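Local coordinates for adhesion G-protein coupled receptor G6 (PDB 6V55), which is an adhesion G-protein-coupled receptor linked to myelination, whose large calcium-binding extracellular region probably mediates cell adhesion and regulates signalling, at residues A[186-194]-A[236-244]; A[206-214]-A[222-230]. All coordinates share one frame; numbering follows the deposited sequence.

Contact 1: A[186-194]-A[236-244]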
loop_
_atom_site.group_PDB
_atom_site.type_symbol
_atom_site.label_atom_id
_atom_site.label_comp_id
_atom_site.label_asym_id
_atom_site.label_seq_id
_atom_site.Cartn_x
_atom_site.Cartn_y
_atom_site.Cartn_z
ATOM N N LEU A 186 25.040 2.982 -51.679
ATOM C CA LEU A 186 25.948 2.966 -50.538
ATOM C C LEU A 186 27.198 3.732 -50.938
ATOM O O LEU A 186 27.890 3.349 -51.886
ATOM C CB LEU A 186 26.317 1.538 -50.140
ATOM C CG LEU A 186 25.649 0.919 -48.920
ATOM C CD1 LEU A 186 26.242 -0.453 -48.667
ATOM C CD2 LEU A 186 25.769 1.817 -47.688
ATOM N N PHE A 187 27.480 4.815 -50.242
ATOM C CA PHE A 187 28.697 5.570 -50.478
ATOM C C PHE A 187 29.755 5.017 -49.533
ATOM O O PHE A 187 29.618 5.164 -48.317
ATOM C CB PHE A 187 28.430 7.047 -50.225
ATOM C CG PHE A 187 29.636 7.899 -50.319
ATOM C CD1 PHE A 187 30.127 8.272 -51.567
ATOM C CD2 PHE A 187 30.275 8.350 -49.162
ATOM C CE1 PHE A 187 31.259 9.067 -51.665
ATOM C CE2 PHE A 187 31.407 9.132 -49.238
ATOM C CZ PHE A 187 31.905 9.500 -50.489
ATOM N N ILE A 188 30.808 4.374 -50.061
ATOM C CA ILE A 188 31.861 3.810 -49.207
ATOM C C ILE A 188 33.204 4.446 -49.551
ATOM O O ILE A 188 33.681 4.335 -50.688
ATOM C CB ILE A 188 31.958 2.280 -49.304
ATOM C CG1 ILE A 188 30.596 1.620 -49.121
ATOM C CG2 ILE A 188 32.861 1.775 -48.202
ATOM C CD1 ILE A 188 30.621 0.111 -49.218
ATOM N N GLY A 189 33.841 5.049 -48.544
ATOM C CA GLY A 189 35.107 5.742 -48.707
ATOM C C GLY A 189 34.987 6.963 -49.599
ATOM O O GLY A 189 34.684 8.074 -49.140
ATOM N N ALA A 190 35.239 6.753 -50.889
ATOM C CA ALA A 190 35.008 7.761 -51.908
ATOM C C ALA A 190 34.242 7.210 -53.093
ATOM O O ALA A 190 34.058 7.932 -54.078
ATOM C CB ALA A 190 36.334 8.358 -52.404
ATOM N N SER A 191 33.798 5.960 -53.035
ATOM C CA SER A 191 33.155 5.299 -54.159
ATOM C C SER A 191 31.654 5.210 -53.930
ATOM O O SER A 191 31.146 5.464 -52.838
ATOM C CB SER A 191 33.743 3.900 -54.365
ATOM O OG SER A 191 33.607 3.123 -53.180
ATOM N N TYR A 192 30.941 4.819 -54.983
ATOM C CA TYR A 192 29.489 4.695 -54.954
ATOM C C TYR A 192 29.100 3.286 -55.366
ATOM O O TYR A 192 29.391 2.855 -56.490
ATOM C CB TYR A 192 28.840 5.706 -55.885
ATOM C CG TYR A 192 28.836 7.116 -55.389
ATOM C CD1 TYR A 192 27.704 7.664 -54.770
ATOM C CD2 TYR A 192 29.968 7.916 -55.555
ATOM C CE1 TYR A 192 27.715 8.987 -54.316
ATOM C CE2 TYR A 192 29.998 9.211 -55.115
ATOM C CZ TYR A 192 28.879 9.745 -54.499
ATOM O OH TYR A 192 28.975 11.049 -54.097
ATOM N N CYS A 193 28.442 2.577 -54.461
ATOM C CA CYS A 193 27.967 1.219 -54.697
ATOM C C CYS A 193 26.446 1.280 -54.734
ATOM O O CYS A 193 25.802 1.395 -53.685
ATOM C CB CYS A 193 28.478 0.275 -53.611
ATOM S SG CYS A 193 30.294 0.309 -53.417
ATOM N N SER A 194 25.872 1.228 -55.939
ATOM C CA SER A 194 24.428 1.344 -56.087
ATOM C C SER A 194 23.753 0.039 -55.687
ATOM O O SER A 194 24.177 -1.049 -56.094
ATOM C CB SER A 194 24.052 1.714 -57.517
ATOM O OG SER A 194 22.803 1.128 -57.854
ATOM N N SER A 236 33.426 -3.384 -57.107
ATOM C CA SER A 236 34.867 -3.605 -57.194
ATOM C C SER A 236 35.670 -2.357 -56.852
ATOM O O SER A 236 36.825 -2.487 -56.432
ATOM C CB SER A 236 35.266 -4.083 -58.590
ATOM O OG SER A 236 35.344 -2.980 -59.474
ATOM N N ALA A 237 35.078 -1.160 -56.997
ATOM C CA ALA A 237 35.733 0.078 -56.576
ATOM C C ALA A 237 35.940 0.148 -55.071
ATOM O O ALA A 237 36.886 0.798 -54.621
ATOM C CB ALA A 237 34.922 1.298 -57.028
ATOM N N SER A 238 35.110 -0.539 -54.294
ATOM C CA SER A 238 35.138 -0.452 -52.842
ATOM C C SER A 238 36.207 -1.325 -52.194
ATOM O O SER A 238 36.309 -1.322 -50.964
ATOM C CB SER A 238 33.770 -0.833 -52.261
ATOM O OG SER A 238 33.681 -2.229 -52.009
ATOM N N GLN A 239 37.002 -2.076 -52.962
ATOM C CA GLN A 239 38.032 -2.907 -52.347
ATOM C C GLN A 239 39.316 -2.142 -52.062
ATOM O O GLN A 239 40.267 -2.724 -51.537
ATOM C CB GLN A 239 38.343 -4.104 -53.232
ATOM C CG GLN A 239 37.158 -4.672 -53.981
ATOM C CD GLN A 239 37.572 -5.815 -54.899
ATOM O OE1 GLN A 239 37.627 -5.665 -56.129
ATOM N NE2 GLN A 239 37.893 -6.963 -54.299
ATOM N N ILE A 240 39.354 -0.862 -52.415
ATOM C CA ILE A 240 40.466 0.039 -52.155
ATOM C C ILE A 240 40.364 0.702 -50.771
ATOM O O ILE A 240 41.380 1.082 -50.181
ATOM C CB ILE A 240 40.454 1.043 -53.330
ATOM C CG1 ILE A 240 40.672 0.276 -54.619
ATOM C CG2 ILE A 240 41.509 2.089 -53.285
ATOM C CD1 ILE A 240 41.957 -0.538 -54.650
ATOM N N TYR A 241 39.171 0.781 -50.196
ATOM C CA TYR A 241 38.936 1.647 -49.053
ATOM C C TYR A 241 38.836 0.865 -47.755
ATOM O O TYR A 241 38.432 -0.298 -47.721
ATOM C CB TYR A 241 37.671 2.476 -49.250
ATOM C CG TYR A 241 37.787 3.367 -50.450
ATOM C CD1 TYR A 241 38.640 4.467 -50.438
ATOM C CD2 TYR A 241 37.075 3.089 -51.620
ATOM C CE1 TYR A 241 38.763 5.286 -51.556
ATOM C CE2 TYR A 241 37.192 3.897 -52.740
ATOM C CZ TYR A 241 38.036 4.994 -52.698
ATOM O OH TYR A 241 38.157 5.798 -53.806
ATOM N N THR A 242 39.202 1.542 -46.680
ATOM C CA THR A 242 39.082 1.033 -45.326
ATOM C C THR A 242 38.418 2.123 -44.503
ATOM O O THR A 242 38.780 3.298 -44.624
ATOM C CB THR A 242 40.469 0.675 -44.759
ATOM O OG1 THR A 242 41.116 -0.276 -45.621
ATOM C CG2 THR A 242 40.372 0.112 -43.348
ATOM N N LEU A 243 37.434 1.755 -43.696
ATOM C CA LEU A 243 36.775 2.743 -42.854
ATOM C C LEU A 243 37.604 2.931 -41.588
ATOM O O LEU A 243 37.799 1.976 -40.832
ATOM C CB LEU A 243 35.349 2.292 -42.539
ATOM C CG LEU A 243 34.492 1.887 -43.747
ATOM C CD1 LEU A 243 33.110 1.405 -43.320
ATOM C CD2 LEU A 243 34.383 3.037 -44.729
ATOM N N GLN A 244 38.107 4.145 -41.363
ATOM C CA GLN A 244 39.026 4.360 -40.257
ATOM C C GLN A 244 38.293 4.452 -38.920
ATOM O O GLN A 244 37.064 4.563 -38.846
ATOM C CB GLN A 244 39.852 5.623 -40.468
ATOM C CG GLN A 244 41.246 5.398 -41.081
ATOM C CD GLN A 244 42.171 4.503 -40.244
ATOM O OE1 GLN A 244 42.131 4.506 -39.006
ATOM N NE2 GLN A 244 43.031 3.744 -40.930
#
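The Y241 ring packs by van der Waals contact against the backbone of the G189–A190 turn, where the loop 236-244 closes over the tip of the hairpin formed by strands 185-188 and 191-194 in the pentaxin-family domain. No hydrogen bond joins the two segments. One ring face carries the backbone: A190 N sits centrally above the Y241 ring, 3.7 Å from its plane, and G189 CA lies toward the rim of that same face. At the phenol end, A190 CB comes to 3.4 Å from Y241 OH. The Y241 chi1 of -61°, which swings CG back beside its own N, brings the ring against G189 CA and A190 N. G189 combines a positive phi of 65° with a position where a CB would collide with Y241 CG. On its CE2 side the ring meets S191, whose OG is held by a 2.8 Å hydrogen bond to I188 O; that carbonyl accepts S191 N as well, so two donors grip it. Beyond the ring, I188 CG2 meets L243 CD2 at 4.0 Å, one side chain lying athwart the other, and C193 SG rests 3.8 Å from S238 CB. S238 OG is hydrogen-bonded to W215 NE1, outside the two segments. Without the ring, as with an alanine at Y241, the G189–A190 backbone would probably lose its cover on that side and A190 CB and S191 their ring contacts. The chemistry implies that the hairpin tip ties up its own polar groups at S191 and I188; between the segments the contact is van der Waals, and the disulfide from C193 to C235, the residue before segment 236-244, ties the two covalently just outside it.

Contact 2: A[206-214]-A[222-230]. Unlike the reference sequence in segment 222-230: E227 (reference Gly).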
loop_
_atom_site.group_PDB
_atom_site.type_symbol
_atom_site.label_atom_id
_atom_site.label_comp_id
_atom_site.label_asym_id
_atom_site.label_seq_id
_atom_site.Cartn_x
_atom_site.Cartn_y
_atom_site.Cartn_z
ATOM N N ALA A 206 5.270 4.750 -45.411
ATOM C CA ALA A 206 5.153 5.116 -44.007
ATOM C C ALA A 206 4.913 3.913 -43.108
ATOM O O ALA A 206 4.792 4.090 -41.886
ATOM C CB ALA A 206 4.037 6.135 -43.818
ATOM N N THR A 207 4.810 2.714 -43.686
ATOM C CA THR A 207 4.926 1.477 -42.926
ATOM C C THR A 207 6.407 1.134 -42.763
ATOM O O THR A 207 7.186 1.217 -43.724
ATOM C CB THR A 207 4.188 0.334 -43.629
ATOM O OG1 THR A 207 2.878 0.774 -43.990
ATOM C CG2 THR A 207 4.073 -0.912 -42.712
ATOM N N MET A 208 6.796 0.772 -41.543
ATOM C CA MET A 208 8.175 0.387 -41.311
ATOM C C MET A 208 8.468 -0.977 -41.912
ATOM O O MET A 208 7.632 -1.887 -41.884
ATOM C CB MET A 208 8.492 0.343 -39.832
ATOM C CG MET A 208 8.435 1.663 -39.170
ATOM S SD MET A 208 9.598 1.594 -37.834
ATOM C CE MET A 208 10.722 2.855 -38.349
ATOM N N LYS A 209 9.686 -1.124 -42.432
ATOM C CA LYS A 209 10.119 -2.404 -42.931
ATOM C C LYS A 209 11.607 -2.523 -42.634
ATOM O O LYS A 209 12.339 -1.519 -42.718
ATOM C CB LYS A 209 9.846 -2.571 -44.433
ATOM C CG LYS A 209 8.759 -3.597 -44.758
ATOM C CD LYS A 209 8.721 -3.906 -46.252
ATOM C CE LYS A 209 8.321 -2.673 -47.066
ATOM N NZ LYS A 209 8.174 -2.971 -48.530
ATOM N N PRO A 210 12.068 -3.710 -42.227
ATOM C CA PRO A 210 13.499 -3.905 -41.974
ATOM C C PRO A 210 14.317 -4.010 -43.257
ATOM O O PRO A 210 13.840 -4.451 -44.307
ATOM C CB PRO A 210 13.537 -5.220 -41.176
ATOM C CG PRO A 210 12.297 -5.955 -41.578
ATOM C CD PRO A 210 11.270 -4.895 -41.844
ATOM N N LEU A 211 15.576 -3.581 -43.145
ATOM C CA LEU A 211 16.518 -3.501 -44.257
ATOM C C LEU A 211 17.929 -3.677 -43.712
ATOM O O LEU A 211 18.343 -2.924 -42.825
ATOM C CB LEU A 211 16.408 -2.154 -44.988
ATOM C CG LEU A 211 17.541 -1.894 -45.994
ATOM C CD1 LEU A 211 17.516 -2.927 -47.130
ATOM C CD2 LEU A 211 17.498 -0.470 -46.557
ATOM N N CYS A 212 18.668 -4.638 -44.268
ATOM C CA CYS A 212 20.043 -4.921 -43.876
ATOM C C CYS A 212 20.978 -4.670 -45.044
ATOM O O CYS A 212 20.670 -5.028 -46.183
ATOM C CB CYS A 212 20.223 -6.358 -43.420
ATOM S SG CYS A 212 18.835 -6.965 -42.479
ATOM N N LEU A 213 22.118 -4.049 -44.757
ATOM C CA LEU A 213 23.168 -3.827 -45.738
ATOM C C LEU A 213 24.445 -4.458 -45.208
ATOM O O LEU A 213 24.799 -4.235 -44.049
ATOM C CB LEU A 213 23.360 -2.328 -45.997
ATOM C CG LEU A 213 22.071 -1.576 -46.382
ATOM C CD1 LEU A 213 22.277 -0.084 -46.414
ATOM C CD2 LEU A 213 21.530 -2.064 -47.737
ATOM N N THR A 214 25.113 -5.283 -46.029
ATOM C CA THR A 214 26.415 -5.846 -45.672
ATOM C C THR A 214 27.459 -5.425 -46.698
ATOM O O THR A 214 27.133 -5.024 -47.819
ATOM C CB THR A 214 26.420 -7.401 -45.536
ATOM O OG1 THR A 214 26.496 -8.034 -46.829
ATOM C CG2 THR A 214 25.208 -7.919 -44.753
ATOM N N ILE A 222 28.685 -6.226 -51.763
ATOM C CA ILE A 222 27.530 -5.665 -51.073
ATOM C C ILE A 222 26.458 -6.744 -50.963
ATOM O O ILE A 222 26.178 -7.464 -51.924
ATOM C CB ILE A 222 26.988 -4.429 -51.812
ATOM C CG1 ILE A 222 28.129 -3.559 -52.363
ATOM C CG2 ILE A 222 26.017 -3.639 -50.915
ATOM C CD1 ILE A 222 28.791 -2.676 -51.353
ATOM N N GLY A 223 25.864 -6.870 -49.785
ATOM C CA GLY A 223 24.699 -7.716 -49.593
ATOM C C GLY A 223 23.519 -6.826 -49.178
ATOM O O GLY A 223 23.724 -5.811 -48.527
ATOM N N VAL A 224 22.329 -7.199 -49.631
ATOM C CA VAL A 224 21.095 -6.496 -49.279
ATOM C C VAL A 224 20.092 -7.540 -48.799
ATOM O O VAL A 224 19.862 -8.543 -49.488
ATOM C CB VAL A 224 20.520 -5.697 -50.466
ATOM C CG1 VAL A 224 19.180 -5.082 -50.111
ATOM C CG2 VAL A 224 21.461 -4.588 -50.878
ATOM N N TYR A 225 19.517 -7.322 -47.619
ATOM C CA TYR A 225 18.385 -8.104 -47.140
ATOM C C TYR A 225 17.163 -7.190 -47.053
ATOM O O TYR A 225 17.170 -6.206 -46.304
ATOM C CB TYR A 225 18.716 -8.748 -45.795
ATOM C CG TYR A 225 17.861 -9.930 -45.424
ATOM C CD1 TYR A 225 16.599 -9.744 -44.844
ATOM C CD2 TYR A 225 18.316 -11.236 -45.635
ATOM C CE1 TYR A 225 15.804 -10.819 -44.496
ATOM C CE2 TYR A 225 17.532 -12.328 -45.282
ATOM C CZ TYR A 225 16.275 -12.109 -44.712
ATOM O OH TYR A 225 15.475 -13.172 -44.358
ATOM N N PHE A 226 16.122 -7.523 -47.823
ATOM C CA PHE A 226 14.892 -6.742 -47.928
ATOM C C PHE A 226 13.797 -7.685 -48.409
ATOM O O PHE A 226 13.994 -8.391 -49.407
ATOM C CB PHE A 226 15.067 -5.591 -48.911
ATOM C CG PHE A 226 14.028 -4.495 -48.819
ATOM C CD1 PHE A 226 14.099 -3.462 -49.717
ATOM C CD2 PHE A 226 13.018 -4.441 -47.850
ATOM C CE1 PHE A 226 13.211 -2.410 -49.710
ATOM C CE2 PHE A 226 12.114 -3.385 -47.807
ATOM C CZ PHE A 226 12.220 -2.344 -48.768
ATOM N N GLU A 227 12.658 -7.674 -47.695
ATOM C CA GLU A 227 11.440 -8.424 -48.018
ATOM C C GLU A 227 11.688 -9.937 -48.087
ATOM O O GLU A 227 11.166 -10.618 -48.971
ATOM C CB GLU A 227 10.795 -7.896 -49.308
ATOM C CG GLU A 227 10.042 -6.573 -49.087
ATOM C CD GLU A 227 9.324 -6.058 -50.333
ATOM O OE1 GLU A 227 8.989 -4.847 -50.372
ATOM O OE2 GLU A 227 9.103 -6.867 -51.266
ATOM N N GLY A 228 12.494 -10.470 -47.155
ATOM C CA GLY A 228 12.714 -11.904 -47.034
ATOM C C GLY A 228 13.774 -12.487 -47.943
ATOM O O GLY A 228 14.231 -13.617 -47.695
ATOM N N HIS A 229 14.196 -11.757 -48.972
ATOM C CA HIS A 229 15.102 -12.258 -49.992
ATOM C C HIS A 229 16.490 -11.654 -49.816
ATOM O O HIS A 229 16.635 -10.483 -49.449
ATOM C CB HIS A 229 14.565 -11.931 -51.384
ATOM C CG HIS A 229 13.123 -12.283 -51.578
ATOM N ND1 HIS A 229 12.188 -11.370 -52.024
ATOM C CD2 HIS A 229 12.454 -13.446 -51.399
ATOM C CE1 HIS A 229 11.008 -11.956 -52.114
ATOM N NE2 HIS A 229 11.141 -13.216 -51.741
ATOM N N TYR A 230 17.505 -12.454 -50.089
ATOM C CA TYR A 230 18.883 -12.013 -49.989
ATOM C C TYR A 230 19.437 -11.748 -51.381
ATOM O O TYR A 230 19.229 -12.535 -52.308
ATOM C CB TYR A 230 19.727 -13.062 -49.264
ATOM C CG TYR A 230 21.210 -12.768 -49.229
ATOM C CD1 TYR A 230 21.729 -11.743 -48.427
ATOM C CD2 TYR A 230 22.095 -13.512 -50.006
ATOM C CE1 TYR A 230 23.103 -11.483 -48.399
ATOM C CE2 TYR A 230 23.456 -13.268 -49.982
ATOM C CZ TYR A 230 23.957 -12.257 -49.187
ATOM O OH TYR A 230 25.319 -12.043 -49.202
#
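An antiparallel beta hairpin, strands 209-216 and 221-226, supplies two neighbouring strands of a six-stranded sheet in the pentaxin-family domain, which belongs to the concanavalin-like clan. The axes of 209-214 and 222-226 run at 169° to each other, 4.6 Å apart. C212–Y225 and T214–G223 are hydrogen-bonded pairs, and L213–V224 between them is a non-hydrogen-bonded pair. C212 N to Y225 O measures 3.0 Å and is nearly straight, with the donor in the carbonyl plane; T214 N to G223 O, at 2.9 Å, is as straight but has its donor above the G223 carbonyl plane. The side chains divide between the two faces. On one, C212 CB meets Y225 CB at 3.7 Å, and C212 SG makes an oblique sulfur-aromatic contact with the Y225 ring; L285 of helix 282-286 touches both residues. T214 points to this face as well, and a CB on G223 would collide with T214 OG1. On the other face, L213 and V224 run alongside each other in the same direction, CD2 to CG2 4.0 Å. L211, with CG anti to the backbone N (chi1 169°), brings CD1 to 4.0 Å from F226 CB.

Beyond the C212–Y225 pair, a type I' turn from F226 to H229 leads into strand 229-234. K209 runs across the F226 edge, its CD 3.8 Å from F226 CE2. E227, which differs from the reference glycine, extends toward the lysine end, while D203 gives K209 a second carboxylate. K209 NZ meets E227 OE1 at 2.8 Å, on the anti side and 22° out of the carboxylate plane.

How the contacts relate
Both contacts lie in the pentaxin-family domain, with contact 2 nested inside the chain loop that contact 1 closes. Each includes one hairpin, but from different sheets: 185-188/191-194 from a five-stranded sheet, 209-216/221-226 from a six-stranded one. I222 bridges them, its CD1 lying 3.7 Å from C193 CB, and also packs on L186 and I188, as expected of facing sheets in a concanavalin-like sandwich. Contact 2 is a backbone ladder, buried from L211 to T214 and I222 to V224, ending in a charged pair near an exposed turn; contact 1 relies on ring and methyl contacts and a disulfide, with I188, S191, C193 and S238 buried but A190 and A237 exposed, and buries less surface, 358 against 534 Å².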